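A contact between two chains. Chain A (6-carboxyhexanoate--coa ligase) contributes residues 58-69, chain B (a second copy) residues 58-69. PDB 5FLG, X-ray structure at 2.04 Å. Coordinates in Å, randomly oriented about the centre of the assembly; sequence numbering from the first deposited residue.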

ATOM      1  N   LYS A  58      -7.224  15.243  -7.482  1.00 44.03           N
ATOM      2  CA  LYS A  58      -6.509  14.068  -7.988  1.00 47.35           C
ATOM      3  C   LYS A  58      -5.251  13.827  -7.139  1.00 42.11           C
ATOM      4  O   LYS A  58      -4.466  14.738  -6.912  1.00 42.52           O
ATOM      5  CB  LYS A  58      -6.129  14.304  -9.455  1.00 50.62           C
ATOM      6  CG  LYS A  58      -4.903  13.546  -9.922  1.00 61.05           C
ATOM      7  CD  LYS A  58      -4.378  14.069 -11.254  1.00 65.45           C
ATOM      8  CE  LYS A  58      -2.882  13.813 -11.393  1.00 66.46           C
ATOM      9  NZ  LYS A  58      -2.433  14.017 -12.798  1.00 67.86           N
ATOM     10  N   PRO A  59      -5.081  12.606  -6.619  1.00 39.65           N
ATOM     11  CA  PRO A  59      -3.911  12.296  -5.785  1.00 40.96           C
ATOM     12  C   PRO A  59      -2.619  12.140  -6.592  1.00 36.63           C
ATOM     13  O   PRO A  59      -2.674  11.856  -7.791  1.00 38.11           O
ATOM     14  CB  PRO A  59      -4.296  10.980  -5.116  1.00 40.34           C
ATOM     15  CG  PRO A  59      -5.253  10.347  -6.049  1.00 42.86           C
ATOM     16  CD  PRO A  59      -6.002  11.467  -6.724  1.00 44.71           C
ATOM     17  N   ASP A  60      -1.493  12.500  -5.993  1.00 36.23           N
ATOM     18  CA  ASP A  60      -0.193  12.129  -6.556  1.00 39.49           C
ATOM     19  C   ASP A  60       0.495  11.061  -5.728  1.00 37.67           C
ATOM     20  O   ASP A  60       1.629  10.684  -6.022  1.00 36.13           O
ATOM     21  CB  ASP A  60       0.740  13.342  -6.719  1.00 42.68           C
ATOM     22  CG  ASP A  60       0.846  14.171  -5.482  1.00 51.87           C
ATOM     23  OD1 ASP A  60       1.073  13.611  -4.379  1.00 43.89           O
ATOM     24  OD2 ASP A  60       0.710  15.405  -5.620  1.00 62.49           O
ATOM     25  N   PHE A  61      -0.208  10.568  -4.704  1.00 28.88           N
ATOM     26  CA  PHE A  61       0.324   9.561  -3.824  1.00 32.35           C
ATOM     27  C   PHE A  61      -0.809   8.700  -3.299  1.00 27.23           C
ATOM     28  O   PHE A  61      -1.875   9.221  -2.952  1.00 27.19           O
ATOM     29  CB  PHE A  61       1.025  10.214  -2.639  1.00 34.56           C
ATOM     30  CG  PHE A  61       1.493   9.236  -1.640  1.00 37.72           C
ATOM     31  CD1 PHE A  61       0.600   8.694  -0.730  1.00 38.23           C
ATOM     32  CD2 PHE A  61       2.763   8.710  -1.730  1.00 44.84           C
ATOM     33  CE1 PHE A  61       1.015   7.733   0.160  1.00 40.49           C
ATOM     34  CE2 PHE A  61       3.194   7.759  -0.825  1.00 47.17           C
ATOM     35  CZ  PHE A  61       2.306   7.237   0.091  1.00 42.05           C
ATOM     36  N   MET A  62      -0.641   7.388  -3.351  1.00 31.29           N
ATOM     37  CA  MET A  62      -1.650   6.489  -2.806  1.00 31.07           C
ATOM     38  C   MET A  62      -1.003   5.201  -2.359  1.00 31.54           C
ATOM     39  O   MET A  62      -0.056   4.725  -2.971  1.00 27.33           O
ATOM     40  CB  MET A  62      -2.761   6.218  -3.829  1.00 37.97           C
ATOM     41  CG  MET A  62      -3.872   5.315  -3.318  1.00 42.27           C
ATOM     42  SD  MET A  62      -5.093   4.837  -4.580  1.00 48.99           S
ATOM     43  CE  MET A  62      -5.509   6.456  -5.240  1.00 32.94           C
ATOM     44  N   GLN A  63      -1.485   4.694  -1.225  1.00 31.57           N
ATOM     45  CA  GLN A  63      -1.148   3.384  -0.722  1.00 28.14           C
ATOM     46  C   GLN A  63      -2.391   2.526  -0.571  1.00 24.54           C
ATOM     47  O   GLN A  63      -3.394   2.962  -0.022  1.00 28.12           O
ATOM     48  CB  GLN A  63      -0.517   3.509   0.660  1.00 35.24           C
ATOM     49  CG  GLN A  63       0.744   4.333   0.673  1.00 44.65           C
ATOM     50  CD  GLN A  63       1.451   4.306   2.043  1.00 50.04           C
ATOM     51  OE1 GLN A  63       0.894   4.735   3.064  1.00 49.23           O
ATOM     52  NE2 GLN A  63       2.702   3.870   2.044  1.00 50.01           N
ATOM     53  N   ILE A  64      -2.266   1.245  -0.877  1.00 25.89           N
ATOM     54  CA  ILE A  64      -3.346   0.296  -0.670  1.00 24.76           C
ATOM     55  C   ILE A  64      -2.673  -0.918  -0.107  1.00 27.34           C
ATOM     56  O   ILE A  64      -1.629  -1.330  -0.590  1.00 29.50           O
ATOM     57  CB  ILE A  64      -4.042  -0.132  -2.002  1.00 30.38           C
ATOM     58  CG1 ILE A  64      -4.553   1.071  -2.766  1.00 32.71           C
ATOM     59  CG2 ILE A  64      -5.179  -1.068  -1.699  1.00 33.44           C
ATOM     60  CD1 ILE A  64      -5.396   0.737  -4.000  1.00 35.97           C
ATOM     61  N   GLN A  65      -3.230  -1.452   0.972  1.00 27.45           N
ATOM     62  CA  GLN A  65      -2.617  -2.555   1.671  1.00 28.68           C
ATOM     63  C   GLN A  65      -3.695  -3.574   2.056  1.00 27.39           C
ATOM     64  O   GLN A  65      -4.795  -3.197   2.437  1.00 29.61           O
ATOM     65  CB  GLN A  65      -1.910  -2.022   2.913  1.00 32.01           C
ATOM     66  CG  GLN A  65      -1.461  -3.099   3.884  1.00 44.24           C
ATOM     67  CD  GLN A  65      -0.972  -2.533   5.214  1.00 47.73           C
ATOM     68  OE1 GLN A  65      -1.464  -2.912   6.286  1.00 61.71           O
ATOM     69  NE2 GLN A  65       0.008  -1.647   5.149  1.00 40.96           N
ATOM     70  N   PHE A  66      -3.337  -4.847   2.073  1.00 26.10           N
ATOM     71  CA  PHE A  66      -4.175  -5.842   2.703  1.00 30.43           C
ATOM     72  C   PHE A  66      -3.390  -6.751   3.606  1.00 28.50           C
ATOM     73  O   PHE A  66      -2.193  -6.944   3.418  1.00 27.52           O
ATOM     74  CB  PHE A  66      -5.024  -6.639   1.682  1.00 30.05           C
ATOM     75  CG  PHE A  66      -4.275  -7.683   0.934  1.00 30.92           C
ATOM     76  CD1 PHE A  66      -3.876  -8.850   1.563  1.00 30.56           C
ATOM     77  CD2 PHE A  66      -4.178  -7.608  -0.465  1.00 33.08           C
ATOM     78  CE1 PHE A  66      -3.219  -9.841   0.854  1.00 31.61           C
ATOM     79  CE2 PHE A  66      -3.637  -8.650  -1.195  1.00 32.38           C
ATOM     80  CZ  PHE A  66      -3.153  -9.771  -0.541  1.00 32.58           C
ATOM     81  N   GLU A  67      -4.067  -7.225   4.644  1.00 28.75           N
ATOM     82  CA  GLU A  67      -3.479  -8.157   5.585  1.00 29.44           C
ATOM     83  C   GLU A  67      -4.530  -9.005   6.237  1.00 23.84           C
ATOM     84  O   GLU A  67      -5.650  -8.572   6.461  1.00 25.71           O
ATOM     85  CB  GLU A  67      -2.713  -7.407   6.679  1.00 36.61           C
ATOM     86  CG  GLU A  67      -3.633  -6.693   7.656  1.00 43.09           C
ATOM     87  CD  GLU A  67      -2.919  -5.702   8.562  1.00 52.92           C
ATOM     88  OE1 GLU A  67      -1.682  -5.825   8.747  1.00 50.47           O
ATOM     89  OE2 GLU A  67      -3.628  -4.828   9.128  1.00 53.36           O
ATOM     90  N   GLU A  68      -4.199 -10.262   6.407  1.00 24.91           N
ATOM     91  CA  GLU A  68      -5.019 -11.184   7.140  1.00 32.52           C
ATOM     92  C   GLU A  68      -5.335 -10.675   8.530  1.00 32.01           C
ATOM     93  O   GLU A  68      -4.460 -10.202   9.249  1.00 32.67           O
ATOM     94  CB  GLU A  68      -4.283 -12.518   7.259  1.00 34.53           C
ATOM     95  CG  GLU A  68      -5.152 -13.648   7.755  1.00 39.98           C
ATOM     96  CD  GLU A  68      -4.423 -14.987   7.757  1.00 40.03           C
ATOM     97  OE1 GLU A  68      -3.251 -15.069   7.315  1.00 45.49           O
ATOM     98  OE2 GLU A  68      -5.082 -15.976   8.090  1.00 41.38           O
ATOM     99  N   VAL A  69      -6.604 -10.757   8.889  1.00 33.43           N
ATOM    100  CA  VAL A  69      -7.020 -10.506  10.260  1.00 35.82           C
ATOM    101  C   VAL A  69      -7.029 -11.799  11.070  1.00 38.51           C
ATOM    102  O   VAL A  69      -7.703 -12.763  10.714  1.00 30.07           O
ATOM    103  CB  VAL A  69      -8.400  -9.843  10.276  1.00 36.51           C
ATOM    104  CG1 VAL A  69      -8.845  -9.548  11.699  1.00 39.67           C
ATOM    105  CG2 VAL A  69      -8.329  -8.560   9.471  1.00 35.84           C
TER
ATOM    106  N   LYS B  58       0.433 -18.106  -1.923  1.00 37.27           N
ATOM    107  CA  LYS B  58      -0.587 -17.074  -1.877  1.00 40.15           C
ATOM    108  C   LYS B  58      -0.256 -16.115  -0.735  1.00 42.95           C
ATOM    109  O   LYS B  58       0.084 -16.552   0.367  1.00 40.18           O
ATOM    110  CB  LYS B  58      -1.955 -17.739  -1.681  1.00 49.35           C
ATOM    111  CG  LYS B  58      -3.052 -16.897  -1.049  1.00 54.03           C
ATOM    112  CD  LYS B  58      -4.315 -17.735  -0.862  1.00 59.14           C
ATOM    113  CE  LYS B  58      -5.205 -17.188   0.244  1.00 69.01           C
ATOM    114  NZ  LYS B  58      -6.565 -17.795   0.195  1.00 72.68           N
ATOM    115  N   PRO B  59      -0.216 -14.807  -1.030  1.00 38.55           N
ATOM    116  CA  PRO B  59       0.130 -13.845   0.022  1.00 41.02           C
ATOM    117  C   PRO B  59      -1.020 -13.643   0.989  1.00 37.81           C
ATOM    118  O   PRO B  59      -2.151 -13.754   0.584  1.00 37.99           O
ATOM    119  CB  PRO B  59       0.426 -12.559  -0.749  1.00 38.83           C
ATOM    120  CG  PRO B  59      -0.310 -12.706  -2.029  1.00 39.70           C
ATOM    121  CD  PRO B  59      -0.364 -14.173  -2.351  1.00 39.96           C
ATOM    122  N   ASP B  60      -0.718 -13.381   2.259  1.00 34.12           N
ATOM    123  CA  ASP B  60      -1.712 -12.816   3.163  1.00 35.27           C
ATOM    124  C   ASP B  60      -1.438 -11.349   3.510  1.00 35.81           C
ATOM    125  O   ASP B  60      -2.167 -10.771   4.309  1.00 30.97           O
ATOM    126  CB  ASP B  60      -1.834 -13.639   4.463  1.00 38.20           C
ATOM    127  CG  ASP B  60      -0.515 -13.847   5.146  1.00 38.63           C
ATOM    128  OD1 ASP B  60       0.278 -12.889   5.285  1.00 45.23           O
ATOM    129  OD2 ASP B  60      -0.198 -15.021   5.408  1.00 52.69           O
ATOM    130  N   PHE B  61      -0.415 -10.754   2.883  1.00 29.63           N
ATOM    131  CA  PHE B  61      -0.085  -9.366   3.075  1.00 29.39           C
ATOM    132  C   PHE B  61       0.343  -8.792   1.714  1.00 27.11           C
ATOM    133  O   PHE B  61       1.232  -9.308   1.114  1.00 25.41           O
ATOM    134  CB  PHE B  61       1.059  -9.222   4.081  1.00 31.34           C
ATOM    135  CG  PHE B  61       1.574  -7.814   4.209  1.00 37.73           C
ATOM    136  CD1 PHE B  61       0.968  -6.919   5.063  1.00 38.44           C
ATOM    137  CD2 PHE B  61       2.630  -7.372   3.442  1.00 42.36           C
ATOM    138  CE1 PHE B  61       1.336  -5.591   5.086  1.00 35.79           C
ATOM    139  CE2 PHE B  61       3.040  -6.052   3.500  1.00 41.51           C
ATOM    140  CZ  PHE B  61       2.387  -5.158   4.324  1.00 38.64           C
ATOM    141  N   MET B  62      -0.151  -7.622   1.365  1.00 27.23           N
ATOM    142  CA  MET B  62       0.341  -6.948   0.184  1.00 32.04           C
ATOM    143  C   MET B  62       0.189  -5.455   0.263  1.00 26.68           C
ATOM    144  O   MET B  62      -0.784  -4.950   0.815  1.00 29.75           O
ATOM    145  CB  MET B  62      -0.371  -7.495  -1.052  1.00 26.94           C
ATOM    146  CG  MET B  62       0.119  -6.821  -2.319  1.00 36.41           C
ATOM    147  SD  MET B  62      -0.899  -7.286  -3.717  1.00 38.48           S
ATOM    148  CE  MET B  62      -0.766  -9.067  -3.633  1.00 27.71           C
ATOM    149  N   GLN B  63       1.200  -4.741  -0.222  1.00 29.71           N
ATOM    150  CA  GLN B  63       1.127  -3.297  -0.361  1.00 30.80           C
ATOM    151  C   GLN B  63       1.333  -2.869  -1.806  1.00 28.57           C
ATOM    152  O   GLN B  63       2.302  -3.262  -2.427  1.00 28.32           O
ATOM    153  CB  GLN B  63       2.222  -2.616   0.409  1.00 32.87           C
ATOM    154  CG  GLN B  63       2.178  -2.782   1.899  1.00 46.49           C
ATOM    155  CD  GLN B  63       3.074  -1.735   2.539  1.00 61.11           C
ATOM    156  OE1 GLN B  63       3.425  -0.733   1.891  1.00 53.88           O
ATOM    157  NE2 GLN B  63       3.510  -1.988   3.770  1.00 59.80           N
ATOM    158  N   ILE B  64       0.542  -1.915  -2.242  1.00 27.94           N
ATOM    159  CA  ILE B  64       0.740  -1.320  -3.548  1.00 32.91           C
ATOM    160  C   ILE B  64       0.716   0.165  -3.338  1.00 31.89           C
ATOM    161  O   ILE B  64      -0.112   0.667  -2.606  1.00 29.45           O
ATOM    162  CB  ILE B  64      -0.371  -1.692  -4.534  1.00 32.53           C
ATOM    163  CG1 ILE B  64      -0.538  -3.208  -4.614  1.00 33.04           C
ATOM    164  CG2 ILE B  64      -0.047  -1.142  -5.915  1.00 36.95           C
ATOM    165  CD1 ILE B  64      -1.519  -3.673  -5.676  1.00 34.10           C
ATOM    166  N   GLN B  65       1.656   0.861  -3.956  1.00 32.20           N
ATOM    167  CA  GLN B  65       1.798   2.270  -3.738  1.00 32.60           C
ATOM    168  C   GLN B  65       2.119   2.935  -5.083  1.00 29.71           C
ATOM    169  O   GLN B  65       2.792   2.335  -5.930  1.00 30.80           O
ATOM    170  CB  GLN B  65       2.933   2.501  -2.750  1.00 34.59           C
ATOM    171  CG  GLN B  65       3.260   3.971  -2.582  1.00 48.98           C
ATOM    172  CD  GLN B  65       4.429   4.224  -1.667  1.00 54.31           C
ATOM    173  OE1 GLN B  65       4.462   3.740  -0.539  1.00 52.78           O
ATOM    174  NE2 GLN B  65       5.354   5.063  -2.122  1.00 60.68           N
ATOM    175  N   PHE B  66       1.630   4.155  -5.269  1.00 27.04           N
ATOM    176  CA  PHE B  66       2.106   4.982  -6.352  1.00 29.77           C
ATOM    177  C   PHE B  66       2.440   6.377  -5.880  1.00 32.95           C
ATOM    178  O   PHE B  66       1.946   6.834  -4.858  1.00 32.90           O
ATOM    179  CB  PHE B  66       1.164   4.978  -7.571  1.00 27.07           C
ATOM    180  CG  PHE B  66      -0.073   5.831  -7.414  1.00 24.07           C
ATOM    181  CD1 PHE B  66       0.025   7.201  -7.337  1.00 25.92           C
ATOM    182  CD2 PHE B  66      -1.321   5.266  -7.512  1.00 28.15           C
ATOM    183  CE1 PHE B  66      -1.096   7.988  -7.319  1.00 25.89           C
ATOM    184  CE2 PHE B  66      -2.477   6.046  -7.455  1.00 24.76           C
ATOM    185  CZ  PHE B  66      -2.363   7.409  -7.401  1.00 27.70           C
ATOM    186  N   GLU B  67       3.446   6.953  -6.522  1.00 32.34           N
ATOM    187  CA  GLU B  67       3.804   8.339  -6.296  1.00 36.83           C
ATOM    188  C   GLU B  67       4.304   8.966  -7.605  1.00 34.50           C
ATOM    189  O   GLU B  67       4.934   8.303  -8.425  1.00 29.30           O
ATOM    190  CB  GLU B  67       4.877   8.426  -5.221  1.00 36.89           C
ATOM    191  CG  GLU B  67       6.215   7.876  -5.670  1.00 45.51           C
ATOM    192  CD  GLU B  67       7.167   7.576  -4.511  1.00 54.36           C
ATOM    193  OE1 GLU B  67       6.897   8.048  -3.381  1.00 56.65           O
ATOM    194  OE2 GLU B  67       8.241   6.957  -4.761  1.00 53.90           O
ATOM    195  N   GLU B  68       4.041  10.256  -7.754  1.00 35.25           N
ATOM    196  CA  GLU B  68       4.648  11.079  -8.799  1.00 38.82           C
ATOM    197  C   GLU B  68       6.164  11.110  -8.732  1.00 36.75           C
ATOM    198  O   GLU B  68       6.776  11.218  -7.654  1.00 34.41           O
ATOM    199  CB  GLU B  68       4.095  12.492  -8.703  1.00 46.29           C
ATOM    200  CG  GLU B  68       4.332  13.371  -9.921  1.00 53.06           C
ATOM    201  CD  GLU B  68       3.658  14.732  -9.788  1.00 52.02           C
ATOM    202  OE1 GLU B  68       2.449  14.774  -9.489  1.00 55.05           O
ATOM    203  OE2 GLU B  68       4.344  15.758  -9.934  1.00 55.87           O
ATOM    204  N   VAL B  69       6.777  10.981  -9.898  1.00 31.21           N
ATOM    205  CA  VAL B  69       8.207  11.154 -10.017  1.00 34.43           C
ATOM    206  C   VAL B  69       8.545  12.585 -10.453  1.00 38.82           C
ATOM    207  O   VAL B  69       8.064  13.060 -11.471  1.00 42.86           O
ATOM    208  CB  VAL B  69       8.804  10.128 -10.985  1.00 34.04           C
ATOM    209  CG1 VAL B  69      10.315  10.296 -11.095  1.00 37.32           C
ATOM    210  CG2 VAL B  69       8.455   8.719 -10.520  1.00 35.44           C
TER

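The same strand from each copy pairs edge to edge and antiparallel, with I64(A) opposite I64(B) at the centre, so the backbone rules read on chain B recur on chain A; the glutamine pairs do not match. Together the stretches bury 955 Å².

K58(B) plays no part. P59(B) is buried, and its ring CG lies 4.3 Å from CZ of F66(A), a rigid apolar neighbour for the end of that phenylalanine. D60(B) works through its backbone: its O accepts a hydrogen bond from N of E68(A) at 3.0 Å. Its carboxylate is hydrogen-bonded elsewhere in the structure; OD2 of D60(B) lies 3.6 Å from OE1 of E68(A), a closeness of like charges that adds no attraction.

F61(B) begins the face it shares with Q63(B), Q65(B) and E67(B). It occupies a non-hydrogen-bonded pair with E67(A), whose CB meets the edge of the ring, 4.0 Å from CD1. M62(B) lies on the other face, in a hydrogen-bonded pair: its N donates to O of F66(A) at 3.0 Å, and its O accepts from N of F66(A) at 2.8 Å. With chi1 and chi2 both t, the side chain is extended as far as SD, and chi3 (m) then turns the methyl; its CB packs over the face of the F66(A) ring, 3.8 Å from the centroid.

Q63(B) fills a polar, partly exposed position opposite Q65(A), but its NE2 stays 3.8 Å from NE2 of Q65(A) and no hydrogen bond forms. I64(B) marks the centre. Its N donates to O of I64(A) at 2.8 Å, and its O accepts from N of I64(A) at 2.8 Å; a buried, beta-branched residue suits an extended strand here.

Q65(B) breaks the symmetry. Its OE1 accepts a hydrogen bond from NE2 of Q63(A) at 3.1 Å, the only side-chain hydrogen bond between the stretches, so a glutamine pair can add to the backbone ladder without being required on both sides of the centre.

F66(B) has 101 Å² covered by chain A, the most of any residue on its strand. Chi1 is p, and the end of the side chain comes nearer chain A than its CB direction alone would suggest. The ring takes CB of M62(A) over one face, 3.9 Å from the centroid, while its edge meets the backbone of P59(A) and D60(A). CB of E67(B) lies 4.1 Å from CD2 of the F61(A) ring. E68(B) closes the ladder, its N donating to O of D60(A) at 3.0 Å.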